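Local coordinates for uncharacterized protein (Deinococcus radiodurans, PDB 3GG7) that binds manganese and, as a TatD-type family member, is probably a metal-dependent hydrolase acting on ester bonds, at residues A[134-139]-A[163-168]; A[97-102]-A[126-131]; A[69-74]-A[103-108]; A[182-187]-A[220-225]; A[172-177]-A[213-218]. All coordinates share one frame; numbering follows the deposited sequence.

Contact 1 of 5, residues A[134-139]-A[163-168]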
# COMPACT_ATOMS: atom_id res chain seq x y z
N ASN A 134 -4.21 8.48 14.45
CA ASN A 134 -5.29 9.34 14.99
C ASN A 134 -6.43 9.44 13.98
O ASN A 134 -7.62 9.33 14.32
CB ASN A 134 -4.76 10.73 15.37
CG ASN A 134 -3.84 10.70 16.59
OD1 ASN A 134 -3.88 9.75 17.35
ND2 ASN A 134 -3.00 11.71 16.73
N CYS A 135 -6.07 9.59 12.70
CA CYS A 135 -7.09 9.70 11.64
C CYS A 135 -7.88 8.42 11.50
O CYS A 135 -9.07 8.46 11.31
CB CYS A 135 -6.47 10.07 10.28
SG CYS A 135 -5.78 11.73 10.17
N LEU A 136 -7.20 7.28 11.55
CA LEU A 136 -7.86 5.99 11.40
C LEU A 136 -8.76 5.73 12.61
O LEU A 136 -9.86 5.20 12.46
CB LEU A 136 -6.85 4.86 11.26
CG LEU A 136 -6.08 4.87 9.94
CD1 LEU A 136 -4.99 3.81 9.96
CD2 LEU A 136 -7.02 4.68 8.76
N GLU A 137 -8.26 6.08 13.79
CA GLU A 137 -9.07 5.89 15.02
C GLU A 137 -10.35 6.73 14.96
O GLU A 137 -11.40 6.30 15.44
CB GLU A 137 -8.28 6.24 16.26
CG GLU A 137 -9.04 5.86 17.52
CD GLU A 137 -8.18 5.80 18.74
OE1 GLU A 137 -8.64 5.19 19.73
OE2 GLU A 137 -7.06 6.34 18.73
N ALA A 138 -10.26 7.91 14.36
CA ALA A 138 -11.39 8.82 14.23
C ALA A 138 -12.38 8.41 13.13
O ALA A 138 -13.51 8.89 13.08
CB ALA A 138 -10.89 10.23 13.97
N ASN A 139 -11.92 7.52 12.24
CA ASN A 139 -12.70 7.09 11.08
C ASN A 139 -12.65 5.57 10.94
O ASN A 139 -12.19 5.08 9.91
CB ASN A 139 -12.09 7.71 9.81
CG ASN A 139 -12.25 9.22 9.75
OD1 ASN A 139 -13.27 9.72 9.28
ND2 ASN A 139 -11.22 9.94 10.20
N LEU A 163 -5.51 -1.04 16.63
CA LEU A 163 -6.51 -0.38 15.81
C LEU A 163 -6.97 -1.21 14.60
O LEU A 163 -7.79 -0.75 13.78
CB LEU A 163 -5.98 0.98 15.32
CG LEU A 163 -5.91 2.04 16.42
CD1 LEU A 163 -5.04 3.21 15.96
CD2 LEU A 163 -7.30 2.52 16.81
N GLY A 164 -6.45 -2.43 14.46
CA GLY A 164 -6.86 -3.32 13.38
C GLY A 164 -6.13 -3.12 12.07
O GLY A 164 -6.63 -3.53 11.00
N CYS A 165 -4.94 -2.50 12.12
CA CYS A 165 -4.16 -2.31 10.90
C CYS A 165 -3.55 -3.61 10.44
O CYS A 165 -3.22 -4.50 11.26
CB CYS A 165 -3.03 -1.30 11.09
SG CYS A 165 -3.58 0.40 11.33
N TRP A 166 -3.42 -3.72 9.11
CA TRP A 166 -2.58 -4.71 8.45
C TRP A 166 -1.30 -4.03 7.97
O TRP A 166 -1.18 -2.81 8.10
CB TRP A 166 -3.31 -5.32 7.25
CG TRP A 166 -4.54 -6.13 7.58
CD1 TRP A 166 -5.59 -5.78 8.37
CD2 TRP A 166 -4.84 -7.41 7.05
NE1 TRP A 166 -6.53 -6.78 8.39
CE2 TRP A 166 -6.09 -7.79 7.58
CE3 TRP A 166 -4.16 -8.28 6.19
CZ2 TRP A 166 -6.68 -9.01 7.28
CZ3 TRP A 166 -4.77 -9.48 5.88
CH2 TRP A 166 -6.00 -9.85 6.44
N PHE A 167 -0.35 -4.79 7.43
CA PHE A 167 0.95 -4.29 7.04
C PHE A 167 1.40 -4.92 5.76
O PHE A 167 1.32 -6.13 5.63
CB PHE A 167 1.98 -4.58 8.16
CG PHE A 167 1.51 -4.12 9.49
CD1 PHE A 167 1.77 -2.81 9.91
CD2 PHE A 167 0.72 -4.93 10.29
CE1 PHE A 167 1.28 -2.35 11.11
CE2 PHE A 167 0.21 -4.47 11.49
CZ PHE A 167 0.51 -3.18 11.91
N SER A 168 1.90 -4.11 4.82
CA SER A 168 2.57 -4.65 3.67
C SER A 168 4.04 -4.28 3.78
O SER A 168 4.40 -3.13 3.99
CB SER A 168 1.92 -4.21 2.34
OG SER A 168 1.86 -2.79 2.20
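OE2 of E137, which lies against L163 through its methylenes, forms a salt bridge with NH2 of R159 on helix 154-162, a nitrogen that also takes part in a hydrogen bond with OD1 of N134. The E137 side chain crosses that of L163 at about a right angle. CG of E137 is anti to its backbone N (chi1 -172°) and the chain beyond it is extended, which lays the aliphatic part over one methyl: CD2 of L163 sits 3.8 Å from CG and 3.9 Å from CB of E137. The charge is thus engaged at the far end of the chain while the methylenes serve as an apolar wall.

Deeper in, CD1 of L136 meets SG of C165 at 3.9 Å. This pair is buried, with L136 also resting on P145 and C165 on A160. No hydrogen bond joins the two segments directly. Past the last helical turn, ND2 of N139 reaches back to the carbonyl O of C135 in a nearly straight bond (2.8 Å, N-H...O angle 172°), with the C135 oxygen almost in the amide plane of N139; that oxygen also receives a weak bond from the A138 backbone N. On the other side G164 ends helix 154-162 in a Schellman motif, its positive phi turning the chain through C165 into strand 166-169. Two neighbouring outer helices and the strand that follows the second are joined here, as in the repeated beta-alpha-beta crossovers of a TIM-type barrel.

Contact 2 of 5, residues A[97-102]-A[126-131]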
# COMPACT_ATOMS: atom_id res chain seq x y z
N GLY A 97 4.92 22.49 4.72
CA GLY A 97 4.07 23.58 4.31
C GLY A 97 2.76 23.12 3.69
O GLY A 97 1.80 23.89 3.61
N THR A 98 2.71 21.86 3.25
CA THR A 98 1.48 21.28 2.72
C THR A 98 0.66 20.49 3.74
O THR A 98 -0.35 19.87 3.38
CB THR A 98 1.78 20.37 1.52
OG1 THR A 98 2.36 19.12 1.96
CG2 THR A 98 2.72 21.08 0.53
N TRP A 99 1.06 20.52 5.01
CA TRP A 99 0.45 19.67 6.01
C TRP A 99 -1.07 19.84 6.13
O TRP A 99 -1.81 18.84 6.14
CB TRP A 99 1.10 19.86 7.40
CG TRP A 99 0.48 18.97 8.40
CD1 TRP A 99 -0.44 19.30 9.35
CD2 TRP A 99 0.68 17.55 8.51
NE1 TRP A 99 -0.81 18.19 10.06
CE2 TRP A 99 -0.15 17.10 9.57
CE3 TRP A 99 1.46 16.62 7.83
CZ2 TRP A 99 -0.18 15.78 9.97
CZ3 TRP A 99 1.43 15.30 8.24
CH2 TRP A 99 0.62 14.89 9.29
N THR A 100 -1.56 21.08 6.24
CA THR A 100 -3.01 21.33 6.32
C THR A 100 -3.76 20.69 5.14
O THR A 100 -4.81 20.06 5.33
CB THR A 100 -3.34 22.84 6.39
OG1 THR A 100 -2.79 23.38 7.60
CG2 THR A 100 -4.85 23.07 6.38
N GLN A 101 -3.20 20.84 3.95
CA GLN A 101 -3.80 20.26 2.75
C GLN A 101 -3.72 18.73 2.77
O GLN A 101 -4.67 18.05 2.39
CB GLN A 101 -3.17 20.83 1.46
CG GLN A 101 -3.57 20.14 0.13
CD GLN A 101 -5.02 20.37 -0.31
OE1 GLN A 101 -5.86 20.88 0.44
NE2 GLN A 101 -5.32 20.00 -1.56
N GLN A 102 -2.59 18.17 3.21
CA GLN A 102 -2.50 16.71 3.34
C GLN A 102 -3.58 16.18 4.27
O GLN A 102 -4.27 15.21 3.98
CB GLN A 102 -1.17 16.30 3.93
CG GLN A 102 0.03 16.41 3.05
CD GLN A 102 1.21 15.73 3.70
OE1 GLN A 102 1.08 14.59 4.16
NE2 GLN A 102 2.34 16.43 3.81
N ARG A 126 4.92 7.71 6.37
CA ARG A 126 6.29 8.10 6.69
C ARG A 126 6.37 9.39 7.51
O ARG A 126 5.88 10.45 7.12
CB ARG A 126 7.10 8.30 5.42
CG ARG A 126 8.55 8.58 5.71
CD ARG A 126 9.25 9.10 4.48
NE ARG A 126 10.70 9.07 4.65
CZ ARG A 126 11.57 9.66 3.84
NH1 ARG A 126 11.15 10.33 2.76
NH2 ARG A 126 12.87 9.56 4.09
N ARG A 127 6.99 9.25 8.69
CA ARG A 127 7.18 10.39 9.60
C ARG A 127 5.89 11.03 10.13
O ARG A 127 5.91 12.15 10.62
CB ARG A 127 8.15 11.42 8.98
CG ARG A 127 9.51 10.86 8.68
CD ARG A 127 10.25 11.76 7.74
NE ARG A 127 11.67 11.43 7.63
CZ ARG A 127 12.49 11.96 6.73
NH1 ARG A 127 12.03 12.84 5.85
NH2 ARG A 127 13.78 11.60 6.71
N ALA A 128 4.78 10.30 10.03
CA ALA A 128 3.46 10.77 10.41
C ALA A 128 2.60 9.63 10.94
O ALA A 128 1.39 9.65 10.84
CB ALA A 128 2.80 11.44 9.21
N GLU A 129 3.25 8.64 11.54
CA GLU A 129 2.58 7.43 11.93
C GLU A 129 1.50 7.71 12.98
O GLU A 129 0.36 7.24 12.85
CB GLU A 129 3.61 6.38 12.39
CG GLU A 129 4.60 5.93 11.31
CD GLU A 129 5.85 6.81 11.17
OE1 GLU A 129 5.95 7.78 11.95
OE2 GLU A 129 6.71 6.53 10.28
N SER A 130 1.86 8.47 14.03
CA SER A 130 0.88 8.79 15.06
C SER A 130 -0.31 9.57 14.52
O SER A 130 -1.45 9.34 14.92
CB SER A 130 1.55 9.56 16.20
OG SER A 130 2.30 8.66 17.01
N GLU A 131 -0.06 10.47 13.55
CA GLU A 131 -1.14 11.27 12.98
C GLU A 131 -2.03 10.42 12.09
O GLU A 131 -3.24 10.56 12.11
CB GLU A 131 -0.59 12.47 12.20
CG GLU A 131 0.14 13.54 13.07
CD GLU A 131 1.44 13.06 13.70
OE1 GLU A 131 2.26 12.41 13.02
OE2 GLU A 131 1.65 13.37 14.92
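W99 reaches from the first turn of helix 99-115 to the start of helix 129-138. From its CB the indole departs with CG anti to the backbone N (chi1 -179°), which carries the six-membered ring to A128 and E131. CZ2 is met by E131 CG at 3.8 Å, the methylene coming in obliquely. At the tip, CH2 touches two residues: A128 CB at 4.1 Å, lying at the ring edge near its plane, and E131 CB at 4.0 Å, also at the edge and in plane. E131 thus touches with CB and CG; it bends at chi2, and its carboxylate plane is 73° from that of the indole.

A128 is the N-cap residue of helix 129-138, and its side chain is about 7 Å from that of H124, a predicted metal ligand. Just ahead of it, R127 adopts positive phi, and its backbone N gives a hydrogen bond of 3.2 Å to OE2 of E129, approaching from above the carboxylate plane. The guanidinium groups of R126 and R127 lie face on face, NH1 of R127 standing 3.7 Å above the R126 plane; R127 NH1 is also hydrogen-bonded to S92 OG. One turn on from T98, NE2 of Q102 reaches back to T98 OG1 at 3.3 Å, while Q102 OE1 takes the backbone N of D90.

The contact ties the N-terminal ends of two successive outer helices, with strand 119-124 running between them in the chain.

Contact 3 of 5, residues A[69-74]-A[103-108]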
# COMPACT_ATOMS: atom_id res chain seq x y z
N ALA A 69 -6.63 20.32 -7.47
CA ALA A 69 -7.87 20.38 -8.24
C ALA A 69 -8.38 19.04 -8.71
O ALA A 69 -9.51 18.94 -9.20
CB ALA A 69 -7.69 21.29 -9.44
N ASP A 70 -7.57 18.00 -8.59
CA ASP A 70 -8.03 16.67 -8.99
C ASP A 70 -8.95 16.01 -7.94
O ASP A 70 -9.55 14.97 -8.22
CB ASP A 70 -6.83 15.72 -9.18
CG ASP A 70 -5.92 16.09 -10.34
OD1 ASP A 70 -6.25 16.97 -11.19
OD2 ASP A 70 -4.83 15.46 -10.40
N LEU A 71 -9.06 16.60 -6.75
CA LEU A 71 -9.81 15.95 -5.65
C LEU A 71 -11.21 15.44 -6.01
O LEU A 71 -11.56 14.32 -5.65
CB LEU A 71 -9.86 16.83 -4.40
CG LEU A 71 -10.44 16.14 -3.17
CD1 LEU A 71 -9.63 14.89 -2.77
CD2 LEU A 71 -10.45 17.14 -2.03
N PRO A 72 -12.02 16.22 -6.76
CA PRO A 72 -13.37 15.71 -7.06
C PRO A 72 -13.45 14.39 -7.84
O PRO A 72 -14.48 13.71 -7.80
CB PRO A 72 -13.99 16.85 -7.88
CG PRO A 72 -13.18 18.02 -7.59
CD PRO A 72 -11.81 17.59 -7.26
N TRP A 73 -12.38 14.01 -8.55
CA TRP A 73 -12.35 12.74 -9.26
C TRP A 73 -12.29 11.55 -8.29
O TRP A 73 -12.63 10.45 -8.66
CB TRP A 73 -11.20 12.74 -10.26
CG TRP A 73 -11.59 13.47 -11.54
CD1 TRP A 73 -12.16 12.90 -12.63
CD2 TRP A 73 -11.50 14.87 -11.83
NE1 TRP A 73 -12.40 13.84 -13.60
CE2 TRP A 73 -12.01 15.07 -13.12
CE3 TRP A 73 -11.04 15.98 -11.11
CZ2 TRP A 73 -12.07 16.32 -13.72
CZ3 TRP A 73 -11.11 17.24 -11.72
CH2 TRP A 73 -11.62 17.39 -13.02
N PHE A 74 -11.89 11.80 -7.05
CA PHE A 74 -11.84 10.72 -6.07
C PHE A 74 -13.26 10.18 -5.84
O PHE A 74 -13.50 9.00 -6.02
CB PHE A 74 -11.16 11.12 -4.74
CG PHE A 74 -10.98 9.96 -3.82
CD1 PHE A 74 -9.91 9.09 -3.98
CD2 PHE A 74 -11.92 9.69 -2.85
CE1 PHE A 74 -9.79 7.98 -3.14
CE2 PHE A 74 -11.79 8.59 -2.03
CZ PHE A 74 -10.73 7.75 -2.17
N PHE A 103 -3.74 16.82 5.41
CA PHE A 103 -4.71 16.37 6.40
C PHE A 103 -6.14 16.48 5.85
O PHE A 103 -6.93 15.56 5.95
CB PHE A 103 -4.51 17.19 7.68
CG PHE A 103 -5.47 16.84 8.78
CD1 PHE A 103 -5.07 16.03 9.83
CD2 PHE A 103 -6.75 17.37 8.79
CE1 PHE A 103 -5.95 15.73 10.87
CE2 PHE A 103 -7.65 17.06 9.83
CZ PHE A 103 -7.24 16.24 10.86
N ALA A 104 -6.45 17.61 5.23
CA ALA A 104 -7.75 17.82 4.63
C ALA A 104 -8.11 16.74 3.62
O ALA A 104 -9.21 16.19 3.64
CB ALA A 104 -7.81 19.19 3.98
N VAL A 105 -7.17 16.45 2.71
CA VAL A 105 -7.41 15.45 1.70
C VAL A 105 -7.59 14.04 2.30
O VAL A 105 -8.49 13.30 1.91
CB VAL A 105 -6.25 15.43 0.64
CG1 VAL A 105 -6.31 14.19 -0.22
CG2 VAL A 105 -6.33 16.68 -0.22
N PHE A 106 -6.70 13.65 3.20
CA PHE A 106 -6.79 12.33 3.79
C PHE A 106 -8.10 12.16 4.58
O PHE A 106 -8.77 11.13 4.51
CB PHE A 106 -5.57 12.06 4.69
CG PHE A 106 -5.46 10.65 5.18
CD1 PHE A 106 -5.70 9.56 4.36
CD2 PHE A 106 -5.06 10.42 6.49
CE1 PHE A 106 -5.55 8.26 4.86
CE2 PHE A 106 -4.94 9.14 6.99
CZ PHE A 106 -5.17 8.06 6.21
N GLN A 107 -8.47 13.19 5.33
CA GLN A 107 -9.73 13.12 6.09
C GLN A 107 -10.91 12.99 5.14
O GLN A 107 -11.83 12.18 5.36
CB GLN A 107 -9.88 14.36 6.95
CG GLN A 107 -11.25 14.52 7.56
CD GLN A 107 -11.29 15.72 8.47
OE1 GLN A 107 -11.45 16.86 8.01
NE2 GLN A 107 -11.12 15.48 9.76
N HIS A 108 -10.88 13.76 4.05
CA HIS A 108 -11.92 13.68 3.00
C HIS A 108 -12.00 12.26 2.45
O HIS A 108 -13.09 11.69 2.30
CB HIS A 108 -11.63 14.68 1.86
CG HIS A 108 -12.50 14.52 0.65
ND1 HIS A 108 -13.67 15.24 0.46
CD2 HIS A 108 -12.35 13.76 -0.45
CE1 HIS A 108 -14.20 14.92 -0.70
NE2 HIS A 108 -13.42 14.01 -1.27
O HOH W 1 -13.76 13.53 -4.00
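L71 and H108 approach from opposite directions, and the isobutyl group of the leucine covers one face of the imidazole. CD2 of L71 stands 4.2 Å from the ring centroid and only 10° off the ring normal, a CH-pi contact. CD1 comes nearer the rim of the ring, 3.7 Å from H108 CD2, and the same methyl reaches V105 CG1, one helical turn back, at 4.2 Å. Both residues hold CG anti to the backbone N (chi1 -171° for L71 and 171° for H108), which stretches each side chain toward the other.

A water finishes the first shell. It lies in the plane of the imidazole at its edge, 2.8 Å from H108 NE2, and donates to the carbonyl O of L71 at 2.9 Å. L71 O also accepts the backbone N of F74 (2.9 Å). The in-plane water at NE2 probably helps fix the rotation of the ring. The contact brings the chain entering helix 72-77 against the middle of helix 99-115; in this TIM-type barrel these two helices come before and after strand 83-88.

Farther out, F59 lies against both L71 and V105, extending the apolar patch. F74 packs against L57 and against V84 of strand 83-88. D70, next to L71, is anchored through OD2 by a salt bridge to R67 and a hydrogen bond to T36. On the flank of helix 99-115, F103 and F106 pack against C135 of helix 129-138.

Contact 4 of 5, residues A[182-187]-A[220-225]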
# COMPACT_ATOMS: atom_id res chain seq x y z
N LEU A 182 10.40 -4.79 13.69
CA LEU A 182 9.01 -4.41 13.48
C LEU A 182 8.19 -5.62 13.02
O LEU A 182 7.12 -5.90 13.53
CB LEU A 182 8.92 -3.25 12.47
CG LEU A 182 9.35 -1.85 12.95
CD1 LEU A 182 9.48 -0.88 11.77
CD2 LEU A 182 8.34 -1.35 13.97
N ILE A 183 8.71 -6.35 12.04
CA ILE A 183 8.03 -7.55 11.52
C ILE A 183 7.75 -8.59 12.62
O ILE A 183 6.66 -9.15 12.69
CB ILE A 183 8.83 -8.16 10.34
CG1 ILE A 183 8.79 -7.22 9.12
CG2 ILE A 183 8.31 -9.57 9.99
CD1 ILE A 183 9.76 -7.58 7.99
N ARG A 184 8.71 -8.79 13.53
CA ARG A 184 8.49 -9.74 14.63
C ARG A 184 7.32 -9.39 15.56
O ARG A 184 6.70 -10.30 16.16
CB ARG A 184 9.78 -9.93 15.45
CG ARG A 184 10.84 -10.67 14.69
CD ARG A 184 11.99 -11.08 15.58
NE ARG A 184 13.21 -11.12 14.79
CZ ARG A 184 14.08 -10.12 14.68
NH1 ARG A 184 13.93 -8.98 15.35
NH2 ARG A 184 15.14 -10.28 13.91
N SER A 185 6.97 -8.11 15.67
CA SER A 185 5.81 -7.68 16.46
C SER A 185 4.44 -7.78 15.74
O SER A 185 3.38 -7.69 16.37
CB SER A 185 6.03 -6.27 16.99
OG SER A 185 7.09 -6.30 17.93
N MET A 186 4.48 -8.02 14.43
CA MET A 186 3.26 -8.06 13.63
C MET A 186 2.63 -9.45 13.69
O MET A 186 3.33 -10.45 13.56
CB MET A 186 3.61 -7.75 12.16
CG MET A 186 4.15 -6.35 11.89
SD MET A 186 4.64 -6.13 10.13
CE MET A 186 5.31 -4.48 10.18
N PRO A 187 1.29 -9.51 13.88
CA PRO A 187 0.63 -10.80 13.74
C PRO A 187 0.81 -11.32 12.32
O PRO A 187 0.62 -10.56 11.35
CB PRO A 187 -0.84 -10.50 14.06
CG PRO A 187 -0.95 -9.04 14.17
CD PRO A 187 0.36 -8.42 14.20
N SER A 220 10.83 -15.73 5.27
CA SER A 220 11.17 -17.14 5.58
C SER A 220 12.23 -17.17 6.68
O SER A 220 12.14 -17.97 7.62
CB SER A 220 11.67 -17.85 4.31
OG SER A 220 12.15 -19.16 4.59
N LYS A 221 13.22 -16.29 6.57
CA LYS A 221 14.32 -16.22 7.54
C LYS A 221 13.87 -15.67 8.89
O LYS A 221 14.21 -16.21 9.95
CB LYS A 221 15.45 -15.35 7.00
CG LYS A 221 16.17 -15.91 5.79
CD LYS A 221 17.27 -14.93 5.35
CE LYS A 221 18.06 -15.44 4.14
NZ LYS A 221 19.52 -15.10 4.24
N ILE A 222 13.10 -14.58 8.85
CA ILE A 222 12.62 -13.94 10.07
C ILE A 222 11.63 -14.83 10.82
O ILE A 222 11.71 -14.96 12.04
CB ILE A 222 11.98 -12.57 9.77
CG1 ILE A 222 13.04 -11.60 9.24
CG2 ILE A 222 11.37 -11.98 11.02
CD1 ILE A 222 12.48 -10.35 8.59
N TRP A 223 10.69 -15.45 10.09
CA TRP A 223 9.69 -16.31 10.70
C TRP A 223 10.22 -17.71 10.98
O TRP A 223 9.61 -18.47 11.73
CB TRP A 223 8.46 -16.42 9.80
CG TRP A 223 7.60 -15.17 9.73
CD1 TRP A 223 7.68 -14.04 10.49
CD2 TRP A 223 6.50 -14.97 8.83
NE1 TRP A 223 6.70 -13.14 10.11
CE2 TRP A 223 5.97 -13.69 9.10
CE3 TRP A 223 5.93 -15.74 7.82
CZ2 TRP A 223 4.88 -13.18 8.40
CZ3 TRP A 223 4.85 -15.22 7.12
CH2 TRP A 223 4.33 -13.96 7.42
N GLN A 224 11.34 -18.05 10.35
CA GLN A 224 11.93 -19.39 10.39
C GLN A 224 10.97 -20.48 9.91
O GLN A 224 10.81 -21.53 10.54
CB GLN A 224 12.54 -19.68 11.77
CG GLN A 224 13.71 -18.73 12.08
CD GLN A 224 14.33 -18.92 13.46
OE1 GLN A 224 13.68 -18.75 14.49
NE2 GLN A 224 15.61 -19.24 13.47
N ILE A 225 10.32 -20.23 8.77
CA ILE A 225 9.54 -21.24 8.06
C ILE A 225 9.96 -21.24 6.57
O ILE A 225 10.58 -20.28 6.11
CB ILE A 225 8.01 -21.04 8.22
CG1 ILE A 225 7.51 -19.82 7.44
CG2 ILE A 225 7.64 -20.93 9.70
CD1 ILE A 225 6.02 -19.58 7.58
O HOH W 2 5.19 -11.14 11.47
O HOH W 3 13.77 -13.55 13.59
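The last turns of helices 177-185 and 212-223, two outer helices of the TIM-type barrel, meet where I183 and R184 face I222 and W223. The isoleucines cross at about a right angle, CD1 of I183 lying 3.9 Å from CD1 of I222. With its CG2 anti to the backbone N, I183 also turns this branch to the indole, 3.9 Å from W223 NE1. R184 contributes its aliphatic part, CG touching I222 CG2 at 3.9 Å.

Two waters supply the polar links. One accepts from W223 NE1 (2.9 Å) and donates to both I183 O and M186 O, so three protein atoms hold it and the indole N-H is satisfied. I183 O additionally takes the M186 backbone N. The second, in the plane of the R184 guanidinium at its edge, accepts from R184 NE at 2.8 Å and donates to I222 O. Beyond the pair, R188 makes a cation-pi contact with W223, and V174 packs on I183 and I222.

No direct hydrogen bond crosses this interface: the direct contacts are made by aliphatic carbons and the indole nitrogen, and waters bridge the backbone carbonyls near the helix ends to the indole N-H and to NE of R184.

Contact 5 of 5, residues A[172-177]-A[213-218]; sequences TMVRTQ and KSVVEG
Apolar contact centres on V174, in the weakly bonded helix 171-174, which sits against one side of helix 212-223. Its CB lies 3.9 Å from G218 CA, and CG2 is equally close to that atom. Because G218 has no side chain, the backbones come near each other, V174 CA and G218 CA being 5.2 Å apart. The other methyl, CG1, anti to the carbonyl carbon, meets V215 CG1 at 3.9 Å, the two valines crossing at about a right angle. CG2 also approaches the carbonyl O of S214. V174 therefore straddles the surface of the helix between residues one turn apart.

Helix 171-174 directly follows strand 166-169 and leads on to helix 177-185, so the contact fastens a beta-to-alpha connection of the TIM-type barrel to a later outer helix. V215 is about 9 Å, side chain to side chain, from D196, a manganese ligand, and its side chain is about 14 Å from the manganese ion itself.

Polar links across the contact pass through water. One molecule donates to both V174 O (2.7 Å) and G218 O (3.1 Å), joining two carbonyls that cannot bond each other. At the flanks, T176 is the N-cap of helix 177-185: its OG1 takes the backbone N of G179, just beyond the segment, and gives a weak bond to T172 O. On the facing helix, S214 OG is bonded to the carbonyl O of D211, shortly before that segment.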
# COMPACT_ATOMS: atom_id res chain seq x y z
N THR A 172 13.31 -3.59 1.91
CA THR A 172 14.18 -2.89 2.86
C THR A 172 13.87 -3.35 4.28
O THR A 172 14.78 -3.55 5.09
CB THR A 172 14.10 -1.35 2.74
OG1 THR A 172 12.78 -0.90 3.08
CG2 THR A 172 14.44 -0.90 1.34
N MET A 173 12.59 -3.57 4.58
CA MET A 173 12.16 -3.99 5.91
C MET A 173 12.70 -5.36 6.34
O MET A 173 13.05 -5.55 7.51
CB MET A 173 10.64 -3.96 6.02
CG MET A 173 10.05 -2.55 5.98
SD MET A 173 8.26 -2.51 6.19
CE MET A 173 8.07 -3.00 7.93
N VAL A 174 12.76 -6.32 5.42
CA VAL A 174 13.22 -7.66 5.77
C VAL A 174 14.75 -7.77 5.86
O VAL A 174 15.25 -8.77 6.39
CB VAL A 174 12.71 -8.77 4.81
CG1 VAL A 174 11.19 -8.80 4.79
CG2 VAL A 174 13.31 -8.60 3.41
N ARG A 175 15.46 -6.76 5.38
CA ARG A 175 16.93 -6.75 5.31
C ARG A 175 17.60 -5.81 6.34
O ARG A 175 18.83 -5.64 6.31
CB ARG A 175 17.38 -6.35 3.90
N THR A 176 16.81 -5.19 7.22
CA THR A 176 17.35 -4.28 8.25
C THR A 176 16.99 -4.75 9.65
O THR A 176 15.98 -5.44 9.84
CB THR A 176 16.86 -2.81 8.06
OG1 THR A 176 15.43 -2.74 8.19
CG2 THR A 176 17.29 -2.26 6.70
N GLN A 177 17.81 -4.37 10.64
CA GLN A 177 17.56 -4.71 12.04
C GLN A 177 16.23 -4.16 12.53
O GLN A 177 15.41 -4.91 13.04
CB GLN A 177 18.70 -4.20 12.94
N LYS A 213 9.76 -11.78 -4.53
CA LYS A 213 10.37 -13.07 -4.15
C LYS A 213 11.40 -12.88 -3.03
O LYS A 213 11.47 -13.71 -2.11
CB LYS A 213 11.03 -13.74 -5.37
CG LYS A 213 11.36 -15.22 -5.12
CD LYS A 213 11.72 -15.95 -6.39
CE LYS A 213 12.15 -17.38 -6.08
NZ LYS A 213 12.26 -18.25 -7.32
N SER A 214 12.17 -11.80 -3.08
CA SER A 214 13.15 -11.53 -2.01
C SER A 214 12.52 -11.17 -0.67
O SER A 214 13.10 -11.45 0.38
CB SER A 214 14.18 -10.49 -2.42
OG SER A 214 13.63 -9.20 -2.57
N VAL A 215 11.34 -10.57 -0.68
CA VAL A 215 10.64 -10.30 0.56
C VAL A 215 10.17 -11.62 1.17
O VAL A 215 10.25 -11.79 2.38
CB VAL A 215 9.41 -9.36 0.35
CG1 VAL A 215 8.78 -9.01 1.69
CG2 VAL A 215 9.84 -8.08 -0.38
N VAL A 216 9.67 -12.53 0.33
CA VAL A 216 9.20 -13.83 0.82
C VAL A 216 10.36 -14.61 1.44
O VAL A 216 10.24 -15.21 2.53
CB VAL A 216 8.55 -14.64 -0.32
CG1 VAL A 216 8.44 -16.13 0.06
CG2 VAL A 216 7.18 -14.05 -0.67
N GLU A 217 11.50 -14.57 0.74
CA GLU A 217 12.73 -15.18 1.25
C GLU A 217 13.13 -14.53 2.57
O GLU A 217 13.48 -15.23 3.53
CB GLU A 217 13.85 -15.09 0.21
CG GLU A 217 13.58 -16.01 -0.99
CD GLU A 217 14.52 -15.78 -2.16
OE1 GLU A 217 15.25 -14.77 -2.17
OE2 GLU A 217 14.52 -16.64 -3.09
N GLY A 218 13.06 -13.20 2.63
CA GLY A 218 13.35 -12.47 3.88
C GLY A 218 12.45 -12.87 5.05
O GLY A 218 12.91 -13.05 6.19
O HOH W 4 15.62 -11.46 6.40

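Overall arrangement
All five contacts are partly buried. Contact 1, which includes a barrel strand, lies closest to the chain's centre, at about 13 Å from contact centre to chain centre, and contact 4, between outer helices, farthest, at about 19 Å. Contacts 2 and 3 share helix 99-115, contacts 1 and 2 helix 129-138, and contacts 4 and 5 helix 212-223, these last two touching through I183 and V174. Contacts 3 and 4 stand on opposite sides of the chain's centre; contact 1 touches contact 3 through C135 and contact 4 through F167. None has a direct hydrogen bond across its segments. Contacts 3, 4 and 5 add water bridges to backbone carbonyls, whereas contacts 1 and 2 use glutamate methylenes.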